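Local coordinates for RagA protein (Porphyromonas gingivalis, PDB 6SLN), which probably imports peptides across the outer membrane as a TonB-dependent receptor, a beta-barrel transporter with a plug domain, at residues T783-E797 with Y828-T841. Sequence-based numbering, arbitrary orientation.
Sequences TIWEIGYPNSFYMAE and YSADLETRIDKSVT
The guanidinium of Arg-835 lies flat on one face of the Tyr-789 ring, with planes 14° apart and CZ of Arg-835 3.5 Å from the ring centroid, which meets the cation-pi criterion. The arginine chain leaves with CG anti to its backbone N (chi1 -153°), then bends at chi2 and chi3, bringing the head back over the ring. At the guanidinium edge, in plane, sits OE1 of Glu-786; the salt bridge from this OE1 to NH2 of Arg-835 is long, 3.7 Å, with carboxylate and guanidinium planes steeply inclined to each other. Over one face of the Phe-793 ring stands CG2 of Val-840, 4.0 Å from the centroid, a CH-pi contact, while Lys-838 O approaches the ring edge. Glu-833 C and Thr-834 N lie over one face of the Tyr-794 ring, offset toward the ring's rim, and Glu-833 OE1 meets Tyr-794 CE1 at 3.3 Å.

Strands 792-796 and 833-836 run antiparallel, with Tyr-794 and Arg-835 on one face and Phe-793 on the other. They belong to an antiparallel sheet with 775-778, 783-786 and 807-812, whose strands pair with each other rather than with the barrel's. Thr-834 N donates to Met-795 O (2.9 Å) and Met-795 N returns a bond to Thr-834 O (3.2 Å). Beyond the corner at Asp-837 and Lys-838, Val-840 N reaches Asn-791 O at 2.9 Å, almost straight at 176°.

Thr-783, Asn-791, Val-840 and Thr-841 also pack against the bound peptide. The flat stack on Tyr-789 holds the cationic head of Arg-835, and Glu-786 probably assists only electrostatically.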
ATOM      1  N   THR A 783     -29.231 -11.661 -27.206  1.00 47.20           N
ATOM      2  CA  THR A 783     -30.033 -12.500 -26.322  1.00 46.97           C
ATOM      3  C   THR A 783     -31.282 -11.750 -25.848  1.00 45.20           C
ATOM      4  O   THR A 783     -31.355 -10.515 -25.871  1.00 38.92           O
ATOM      5  CB  THR A 783     -29.219 -12.958 -25.103  1.00 49.44           C
ATOM      6  OG1 THR A 783     -28.963 -11.828 -24.254  1.00 52.88           O
ATOM      7  CG2 THR A 783     -27.898 -13.609 -25.529  1.00 42.59           C
ATOM      8  N   ILE A 784     -32.275 -12.509 -25.393  1.00 44.05           N
ATOM      9  CA  ILE A 784     -33.522 -11.924 -24.916  1.00 39.90           C
ATOM     10  C   ILE A 784     -34.070 -12.754 -23.767  1.00 50.12           C
ATOM     11  O   ILE A 784     -33.944 -13.987 -23.739  1.00 46.81           O
ATOM     12  CB  ILE A 784     -34.574 -11.800 -26.037  1.00 46.85           C
ATOM     13  CG1 ILE A 784     -35.722 -10.883 -25.606  1.00 43.55           C
ATOM     14  CG2 ILE A 784     -35.134 -13.157 -26.383  1.00 50.04           C
ATOM     15  CD1 ILE A 784     -36.768 -10.676 -26.658  1.00 43.21           C
ATOM     16  N   TRP A 785     -34.636 -12.050 -22.793  1.00 47.40           N
ATOM     17  CA  TRP A 785     -35.539 -12.618 -21.811  1.00 49.49           C
ATOM     18  C   TRP A 785     -36.969 -12.471 -22.336  1.00 53.06           C
ATOM     19  O   TRP A 785     -37.397 -11.359 -22.666  1.00 52.76           O
ATOM     20  CB  TRP A 785     -35.363 -11.896 -20.481  1.00 55.48           C
ATOM     21  CG  TRP A 785     -33.999 -12.072 -19.847  1.00 61.91           C
ATOM     22  CD1 TRP A 785     -33.130 -13.116 -20.023  1.00 59.15           C
ATOM     23  CD2 TRP A 785     -33.369 -11.183 -18.912  1.00 58.08           C
ATOM     24  NE1 TRP A 785     -32.002 -12.921 -19.261  1.00 55.46           N
ATOM     25  CE2 TRP A 785     -32.130 -11.743 -18.570  1.00 54.70           C
ATOM     26  CE3 TRP A 785     -33.737  -9.967 -18.335  1.00 62.90           C
ATOM     27  CZ2 TRP A 785     -31.260 -11.129 -17.671  1.00 52.29           C
ATOM     28  CZ3 TRP A 785     -32.858  -9.355 -17.449  1.00 56.80           C
ATOM     29  CH2 TRP A 785     -31.644  -9.937 -17.126  1.00 35.80           C
ATOM     30  N   GLU A 786     -37.696 -13.586 -22.452  1.00 48.17           N
ATOM     31  CA  GLU A 786     -39.086 -13.548 -22.900  1.00 44.97           C
ATOM     32  C   GLU A 786     -39.914 -14.572 -22.132  1.00 48.61           C
ATOM     33  O   GLU A 786     -39.561 -15.754 -22.081  1.00 43.21           O
ATOM     34  CB  GLU A 786     -39.192 -13.801 -24.406  1.00 46.55           C
ATOM     35  CG  GLU A 786     -40.598 -13.631 -24.942  1.00 54.01           C
ATOM     36  CD  GLU A 786     -40.635 -13.602 -26.449  1.00 55.03           C
ATOM     37  OE1 GLU A 786     -39.554 -13.638 -27.051  1.00 55.18           O
ATOM     38  OE2 GLU A 786     -41.739 -13.544 -27.034  1.00 62.71           O
ATOM     39  N   ILE A 787     -41.041 -14.124 -21.574  1.00 50.64           N
ATOM     40  CA  ILE A 787     -41.717 -14.873 -20.512  1.00 57.38           C
ATOM     41  C   ILE A 787     -42.112 -16.285 -20.937  1.00 61.46           C
ATOM     42  O   ILE A 787     -42.199 -17.185 -20.101  1.00 79.37           O
ATOM     43  CB  ILE A 787     -42.930 -14.064 -19.999  1.00 56.85           C
ATOM     44  CG1 ILE A 787     -42.469 -13.101 -18.903  1.00 53.74           C
ATOM     45  CG2 ILE A 787     -44.067 -14.974 -19.494  1.00 44.95           C
ATOM     46  CD1 ILE A 787     -43.580 -12.391 -18.216  1.00 43.79           C
ATOM     47  N   GLY A 788     -42.351 -16.525 -22.204  1.00 45.25           N
ATOM     48  CA  GLY A 788     -42.701 -17.914 -22.414  1.00 52.25           C
ATOM     49  C   GLY A 788     -41.565 -18.903 -22.625  1.00 59.85           C
ATOM     50  O   GLY A 788     -41.836 -20.058 -22.979  1.00 55.52           O
ATOM     51  N   TYR A 789     -40.308 -18.513 -22.437  1.00 58.74           N
ATOM     52  CA  TYR A 789     -39.214 -19.215 -23.091  1.00 50.28           C
ATOM     53  C   TYR A 789     -37.955 -19.218 -22.232  1.00 56.02           C
ATOM     54  O   TYR A 789     -37.824 -18.412 -21.307  1.00 66.06           O
ATOM     55  CB  TYR A 789     -38.897 -18.561 -24.443  1.00 45.53           C
ATOM     56  CG  TYR A 789     -40.090 -18.379 -25.353  1.00 55.04           C
ATOM     57  CD1 TYR A 789     -40.797 -17.178 -25.375  1.00 58.92           C
ATOM     58  CD2 TYR A 789     -40.507 -19.405 -26.201  1.00 53.35           C
ATOM     59  CE1 TYR A 789     -41.883 -17.007 -26.211  1.00 58.59           C
ATOM     60  CE2 TYR A 789     -41.587 -19.242 -27.044  1.00 50.23           C
ATOM     61  CZ  TYR A 789     -42.274 -18.044 -27.048  1.00 59.91           C
ATOM     62  OH  TYR A 789     -43.356 -17.876 -27.887  1.00 66.64           O
ATOM     63  N   PRO A 790     -37.011 -20.102 -22.532  1.00 56.51           N
ATOM     64  CA  PRO A 790     -35.660 -19.951 -21.971  1.00 45.77           C
ATOM     65  C   PRO A 790     -34.976 -18.707 -22.512  1.00 44.75           C
ATOM     66  O   PRO A 790     -35.370 -18.137 -23.535  1.00 44.97           O
ATOM     67  CB  PRO A 790     -34.929 -21.217 -22.433  1.00 42.66           C
ATOM     68  CG  PRO A 790     -35.697 -21.664 -23.645  1.00 45.05           C
ATOM     69  CD  PRO A 790     -37.134 -21.321 -23.345  1.00 53.77           C
ATOM     70  N   ASN A 791     -33.966 -18.262 -21.760  1.00 43.18           N
ATOM     71  CA  ASN A 791     -33.004 -17.286 -22.260  1.00 41.41           C
ATOM     72  C   ASN A 791     -32.578 -17.702 -23.657  1.00 55.95           C
ATOM     73  O   ASN A 791     -32.001 -18.780 -23.843  1.00 61.51           O
ATOM     74  CB  ASN A 791     -31.797 -17.243 -21.317  1.00 39.15           C
ATOM     75  CG  ASN A 791     -30.872 -16.071 -21.582  1.00 48.79           C
ATOM     76  OD1 ASN A 791     -31.199 -15.172 -22.362  1.00 52.69           O
ATOM     77  ND2 ASN A 791     -29.713 -16.070 -20.933  1.00 41.89           N
ATOM     78  N   SER A 792     -32.923 -16.879 -24.644  1.00 59.43           N
ATOM     79  CA  SER A 792     -32.807 -17.265 -26.042  1.00 57.82           C
ATOM     80  C   SER A 792     -32.077 -16.190 -26.842  1.00 59.66           C
ATOM     81  O   SER A 792     -31.906 -15.054 -26.390  1.00 59.30           O
ATOM     82  CB  SER A 792     -34.190 -17.540 -26.655  1.00 50.33           C
ATOM     83  OG  SER A 792     -34.776 -18.687 -26.055  1.00 46.71           O
ATOM     84  N   PHE A 793     -31.622 -16.573 -28.035  1.00 56.09           N
ATOM     85  CA  PHE A 793     -30.914 -15.626 -28.884  1.00 51.78           C
ATOM     86  C   PHE A 793     -31.905 -14.724 -29.617  1.00 51.51           C
ATOM     87  O   PHE A 793     -33.085 -15.046 -29.780  1.00 55.11           O
ATOM     88  CB  PHE A 793     -29.984 -16.356 -29.864  1.00 48.54           C
ATOM     89  CG  PHE A 793     -28.713 -16.837 -29.222  1.00 48.95           C
ATOM     90  CD1 PHE A 793     -27.660 -15.951 -28.990  1.00 45.21           C
ATOM     91  CD2 PHE A 793     -28.584 -18.154 -28.798  1.00 44.26           C
ATOM     92  CE1 PHE A 793     -26.504 -16.368 -28.386  1.00 39.26           C
ATOM     93  CE2 PHE A 793     -27.421 -18.576 -28.176  1.00 41.94           C
ATOM     94  CZ  PHE A 793     -26.381 -17.678 -27.978  1.00 39.45           C
ATOM     95  N   TYR A 794     -31.410 -13.570 -30.049  1.00 47.90           N
ATOM     96  CA  TYR A 794     -32.292 -12.540 -30.588  1.00 55.63           C
ATOM     97  C   TYR A 794     -31.517 -11.789 -31.659  1.00 58.91           C
ATOM     98  O   TYR A 794     -30.555 -11.074 -31.346  1.00 56.78           O
ATOM     99  CB  TYR A 794     -32.782 -11.603 -29.478  1.00 55.71           C
ATOM    100  CG  TYR A 794     -33.848 -10.611 -29.921  1.00 61.59           C
ATOM    101  CD1 TYR A 794     -33.497  -9.336 -30.374  1.00 57.28           C
ATOM    102  CD2 TYR A 794     -35.203 -10.952 -29.896  1.00 58.25           C
ATOM    103  CE1 TYR A 794     -34.462  -8.430 -30.777  1.00 56.01           C
ATOM    104  CE2 TYR A 794     -36.179 -10.052 -30.298  1.00 55.49           C
ATOM    105  CZ  TYR A 794     -35.801  -8.791 -30.740  1.00 59.83           C
ATOM    106  OH  TYR A 794     -36.758  -7.884 -31.153  1.00 62.70           O
ATOM    107  N   MET A 795     -31.936 -11.956 -32.914  1.00 54.99           N
ATOM    108  CA  MET A 795     -31.242 -11.343 -34.040  1.00 55.37           C
ATOM    109  C   MET A 795     -32.128 -11.434 -35.271  1.00 57.53           C
ATOM    110  O   MET A 795     -33.140 -12.143 -35.284  1.00 54.60           O
ATOM    111  CB  MET A 795     -29.894 -12.013 -34.313  1.00 53.82           C
ATOM    112  CG  MET A 795     -29.949 -13.529 -34.378  1.00 51.84           C
ATOM    113  SD  MET A 795     -28.319 -14.244 -34.103  1.00 53.04           S
ATOM    114  CE  MET A 795     -28.119 -14.084 -32.339  1.00 54.14           C
ATOM    115  N   ALA A 796     -31.740 -10.688 -36.303  1.00 54.43           N
ATOM    116  CA  ALA A 796     -32.353 -10.877 -37.606  1.00 56.59           C
ATOM    117  C   ALA A 796     -31.946 -12.234 -38.160  1.00 50.81           C
ATOM    118  O   ALA A 796     -30.908 -12.790 -37.789  1.00 51.81           O
ATOM    119  CB  ALA A 796     -31.941  -9.765 -38.567  1.00 60.02           C
ATOM    120  N   GLU A 797     -32.794 -12.787 -39.025  1.00 54.83           N
ATOM    121  CA  GLU A 797     -32.507 -14.052 -39.693  1.00 62.10           C
ATOM    122  C   GLU A 797     -31.891 -13.743 -41.051  1.00 65.40           C
ATOM    123  O   GLU A 797     -32.585 -13.290 -41.967  1.00 71.37           O
ATOM    124  CB  GLU A 797     -33.766 -14.900 -39.830  1.00 71.54           C
ATOM    125  CG  GLU A 797     -34.429 -15.185 -38.496  1.00 79.22           C
ATOM    126  CD  GLU A 797     -35.447 -16.301 -38.571  1.00 89.87           C
ATOM    127  OE1 GLU A 797     -35.838 -16.697 -39.694  1.00 97.87           O
ATOM    128  OE2 GLU A 797     -35.858 -16.780 -37.495  1.00 89.85           O
ATOM    129  N   TYR A 828     -31.664  -3.164 -43.804  1.00 51.78           N
ATOM    130  CA  TYR A 828     -31.561  -3.757 -42.475  1.00 54.49           C
ATOM    131  C   TYR A 828     -32.010  -2.760 -41.407  1.00 59.37           C
ATOM    132  O   TYR A 828     -31.719  -1.563 -41.495  1.00 62.39           O
ATOM    133  CB  TYR A 828     -30.118  -4.204 -42.188  1.00 46.92           C
ATOM    134  CG  TYR A 828     -29.945  -4.809 -40.813  1.00 49.29           C
ATOM    135  CD1 TYR A 828     -30.294  -6.125 -40.576  1.00 50.87           C
ATOM    136  CD2 TYR A 828     -29.481  -4.050 -39.736  1.00 49.21           C
ATOM    137  CE1 TYR A 828     -30.180  -6.686 -39.315  1.00 52.20           C
ATOM    138  CE2 TYR A 828     -29.355  -4.602 -38.464  1.00 44.05           C
ATOM    139  CZ  TYR A 828     -29.702  -5.930 -38.261  1.00 52.41           C
ATOM    140  OH  TYR A 828     -29.585  -6.527 -37.020  1.00 46.68           O
ATOM    141  N   SER A 829     -32.720  -3.252 -40.392  1.00 60.06           N
ATOM    142  CA  SER A 829     -33.019  -2.421 -39.232  1.00 68.44           C
ATOM    143  C   SER A 829     -33.198  -3.294 -38.002  1.00 69.65           C
ATOM    144  O   SER A 829     -33.329  -4.518 -38.095  1.00 66.95           O
ATOM    145  CB  SER A 829     -34.275  -1.577 -39.427  1.00 72.60           C
ATOM    146  OG  SER A 829     -35.402  -2.290 -38.959  1.00 76.24           O
ATOM    147  N   ALA A 830     -33.222  -2.626 -36.840  1.00 71.76           N
ATOM    148  CA  ALA A 830     -33.487  -3.283 -35.562  1.00 71.40           C
ATOM    149  C   ALA A 830     -34.693  -4.208 -35.633  1.00 72.89           C
ATOM    150  O   ALA A 830     -34.709  -5.270 -34.997  1.00 68.10           O
ATOM    151  CB  ALA A 830     -33.723  -2.225 -34.481  1.00 70.87           C
ATOM    152  N   ASP A 831     -35.697  -3.833 -36.425  1.00 69.96           N
ATOM    153  CA  ASP A 831     -36.994  -4.485 -36.373  1.00 63.70           C
ATOM    154  C   ASP A 831     -36.983  -5.878 -36.981  1.00 62.69           C
ATOM    155  O   ASP A 831     -37.914  -6.652 -36.734  1.00 67.48           O
ATOM    156  CB  ASP A 831     -38.018  -3.595 -37.064  1.00 72.20           C
ATOM    157  CG  ASP A 831     -37.807  -2.119 -36.745  1.00 86.86           C
ATOM    158  OD1 ASP A 831     -37.545  -1.783 -35.566  1.00 92.24           O
ATOM    159  OD2 ASP A 831     -37.904  -1.292 -37.676  1.00 94.80           O
ATOM    160  N   LEU A 832     -35.951  -6.233 -37.747  1.00 57.40           N
ATOM    161  CA  LEU A 832     -35.922  -7.581 -38.302  1.00 53.51           C
ATOM    162  C   LEU A 832     -35.520  -8.625 -37.283  1.00 59.28           C
ATOM    163  O   LEU A 832     -35.510  -9.816 -37.614  1.00 70.46           O
ATOM    164  CB  LEU A 832     -34.968  -7.644 -39.489  1.00 49.33           C
ATOM    165  CG  LEU A 832     -35.292  -6.654 -40.595  1.00 48.67           C
ATOM    166  CD1 LEU A 832     -34.056  -6.443 -41.463  1.00 50.94           C
ATOM    167  CD2 LEU A 832     -36.499  -7.146 -41.416  1.00 49.97           C
ATOM    168  N   GLU A 833     -35.179  -8.210 -36.071  1.00 57.52           N
ATOM    169  CA  GLU A 833     -34.677  -9.139 -35.078  1.00 58.34           C
ATOM    170  C   GLU A 833     -35.837  -9.873 -34.423  1.00 56.16           C
ATOM    171  O   GLU A 833     -36.884  -9.288 -34.143  1.00 57.57           O
ATOM    172  CB  GLU A 833     -33.835  -8.391 -34.047  1.00 62.06           C
ATOM    173  CG  GLU A 833     -32.623  -7.714 -34.677  1.00 63.83           C
ATOM    174  CD  GLU A 833     -31.753  -6.984 -33.681  1.00 66.31           C
ATOM    175  OE1 GLU A 833     -31.859  -7.263 -32.469  1.00 70.06           O
ATOM    176  OE2 GLU A 833     -30.956  -6.127 -34.121  1.00 68.87           O
ATOM    177  N   THR A 834     -35.642 -11.169 -34.205  1.00 54.77           N
ATOM    178  CA  THR A 834     -36.682 -12.084 -33.775  1.00 50.66           C
ATOM    179  C   THR A 834     -36.115 -12.979 -32.682  1.00 56.73           C
ATOM    180  O   THR A 834     -34.902 -13.165 -32.577  1.00 58.53           O
ATOM    181  CB  THR A 834     -37.177 -12.935 -34.946  1.00 55.86           C
ATOM    182  OG1 THR A 834     -38.015 -13.986 -34.463  1.00 64.80           O
ATOM    183  CG2 THR A 834     -35.999 -13.570 -35.652  1.00 66.27           C
ATOM    184  N   ARG A 835     -36.992 -13.525 -31.844  1.00 63.16           N
ATOM    185  CA  ARG A 835     -36.514 -14.543 -30.923  1.00 60.67           C
ATOM    186  C   ARG A 835     -36.178 -15.802 -31.707  1.00 61.56           C
ATOM    187  O   ARG A 835     -36.913 -16.212 -32.609  1.00 56.37           O
ATOM    188  CB  ARG A 835     -37.537 -14.852 -29.830  1.00 55.86           C
ATOM    189  CG  ARG A 835     -36.857 -15.361 -28.549  1.00 46.77           C
ATOM    190  CD  ARG A 835     -37.675 -16.349 -27.716  1.00 52.90           C
ATOM    191  NE  ARG A 835     -38.066 -17.549 -28.453  1.00 63.17           N
ATOM    192  CZ  ARG A 835     -39.239 -17.684 -29.069  1.00 69.97           C
ATOM    193  NH1 ARG A 835     -39.534 -18.805 -29.724  1.00 73.16           N
ATOM    194  NH2 ARG A 835     -40.116 -16.685 -29.035  1.00 67.98           N
ATOM    195  N   ILE A 836     -35.047 -16.404 -31.367  1.00 60.85           N
ATOM    196  CA  ILE A 836     -34.540 -17.586 -32.050  1.00 59.46           C
ATOM    197  C   ILE A 836     -34.735 -18.795 -31.148  1.00 61.07           C
ATOM    198  O   ILE A 836     -34.478 -18.727 -29.942  1.00 63.43           O
ATOM    199  CB  ILE A 836     -33.059 -17.391 -32.431  1.00 57.88           C
ATOM    200  CG1 ILE A 836     -32.924 -16.103 -33.245  1.00 53.59           C
ATOM    201  CG2 ILE A 836     -32.499 -18.605 -33.137  1.00 63.73           C
ATOM    202  CD1 ILE A 836     -33.518 -16.202 -34.641  1.00 45.73           C
ATOM    203  N   ASP A 837     -35.192 -19.904 -31.730  1.00 61.95           N
ATOM    204  CA  ASP A 837     -35.398 -21.118 -30.946  1.00 58.80           C
ATOM    205  C   ASP A 837     -34.070 -21.827 -30.682  1.00 53.69           C
ATOM    206  O   ASP A 837     -33.917 -23.017 -30.981  1.00 51.50           O
ATOM    207  CB  ASP A 837     -36.378 -22.054 -31.654  1.00 61.00           C
ATOM    208  CG  ASP A 837     -37.050 -23.029 -30.699  1.00 72.65           C
ATOM    209  OD1 ASP A 837     -37.161 -22.719 -29.487  1.00 76.60           O
ATOM    210  OD2 ASP A 837     -37.468 -24.112 -31.173  1.00 79.19           O
ATOM    211  N   LYS A 838     -33.104 -21.105 -30.127  1.00 47.56           N
ATOM    212  CA  LYS A 838     -31.829 -21.673 -29.718  1.00 47.17           C
ATOM    213  C   LYS A 838     -31.508 -21.068 -28.366  1.00 48.68           C
ATOM    214  O   LYS A 838     -31.565 -19.842 -28.223  1.00 52.78           O
ATOM    215  CB  LYS A 838     -30.731 -21.359 -30.735  1.00 51.53           C
ATOM    216  CG  LYS A 838     -30.960 -21.935 -32.135  1.00 52.24           C
ATOM    217  CD  LYS A 838     -29.991 -21.337 -33.152  1.00 59.90           C
ATOM    218  CE  LYS A 838     -30.307 -21.757 -34.586  1.00 58.24           C
ATOM    219  NZ  LYS A 838     -30.294 -20.574 -35.518  1.00 55.16           N
ATOM    220  N   SER A 839     -31.212 -21.909 -27.369  1.00 53.06           N
ATOM    221  CA  SER A 839     -31.108 -21.437 -25.984  1.00 50.18           C
ATOM    222  C   SER A 839     -29.685 -21.020 -25.647  1.00 42.52           C
ATOM    223  O   SER A 839     -28.727 -21.676 -26.049  1.00 52.83           O
ATOM    224  CB  SER A 839     -31.570 -22.500 -24.976  1.00 52.69           C
ATOM    225  OG  SER A 839     -32.790 -23.126 -25.338  1.00 59.74           O
ATOM    226  N   VAL A 840     -29.558 -19.938 -24.874  1.00 40.37           N
ATOM    227  CA  VAL A 840     -28.247 -19.378 -24.566  1.00 45.87           C
ATOM    228  C   VAL A 840     -27.498 -20.221 -23.538  1.00 42.14           C
ATOM    229  O   VAL A 840     -26.267 -20.318 -23.596  1.00 44.77           O
ATOM    230  CB  VAL A 840     -28.400 -17.920 -24.111  1.00 48.60           C
ATOM    231  CG1 VAL A 840     -27.058 -17.197 -24.148  1.00 46.74           C
ATOM    232  CG2 VAL A 840     -29.371 -17.226 -25.019  1.00 49.97           C
ATOM    233  N   THR A 841     -28.201 -20.845 -22.610  1.00 39.28           N
ATOM    234  CA  THR A 841     -27.589 -21.842 -21.730  1.00 40.99           C
ATOM    235  C   THR A 841     -27.795 -23.222 -22.340  1.00 50.67           C
ATOM    236  O   THR A 841     -28.933 -23.575 -22.666  1.00 61.94           O
ATOM    237  CB  THR A 841     -28.212 -21.792 -20.334  1.00 40.82           C
ATOM    238  OG1 THR A 841     -28.206 -20.449 -19.831  1.00 41.73           O
ATOM    239  CG2 THR A 841     -27.487 -22.704 -19.355  1.00 40.28           C
TER
HETATM  240  O   HOH W   1     -29.286  -9.132 -36.507  1.00 38.58           O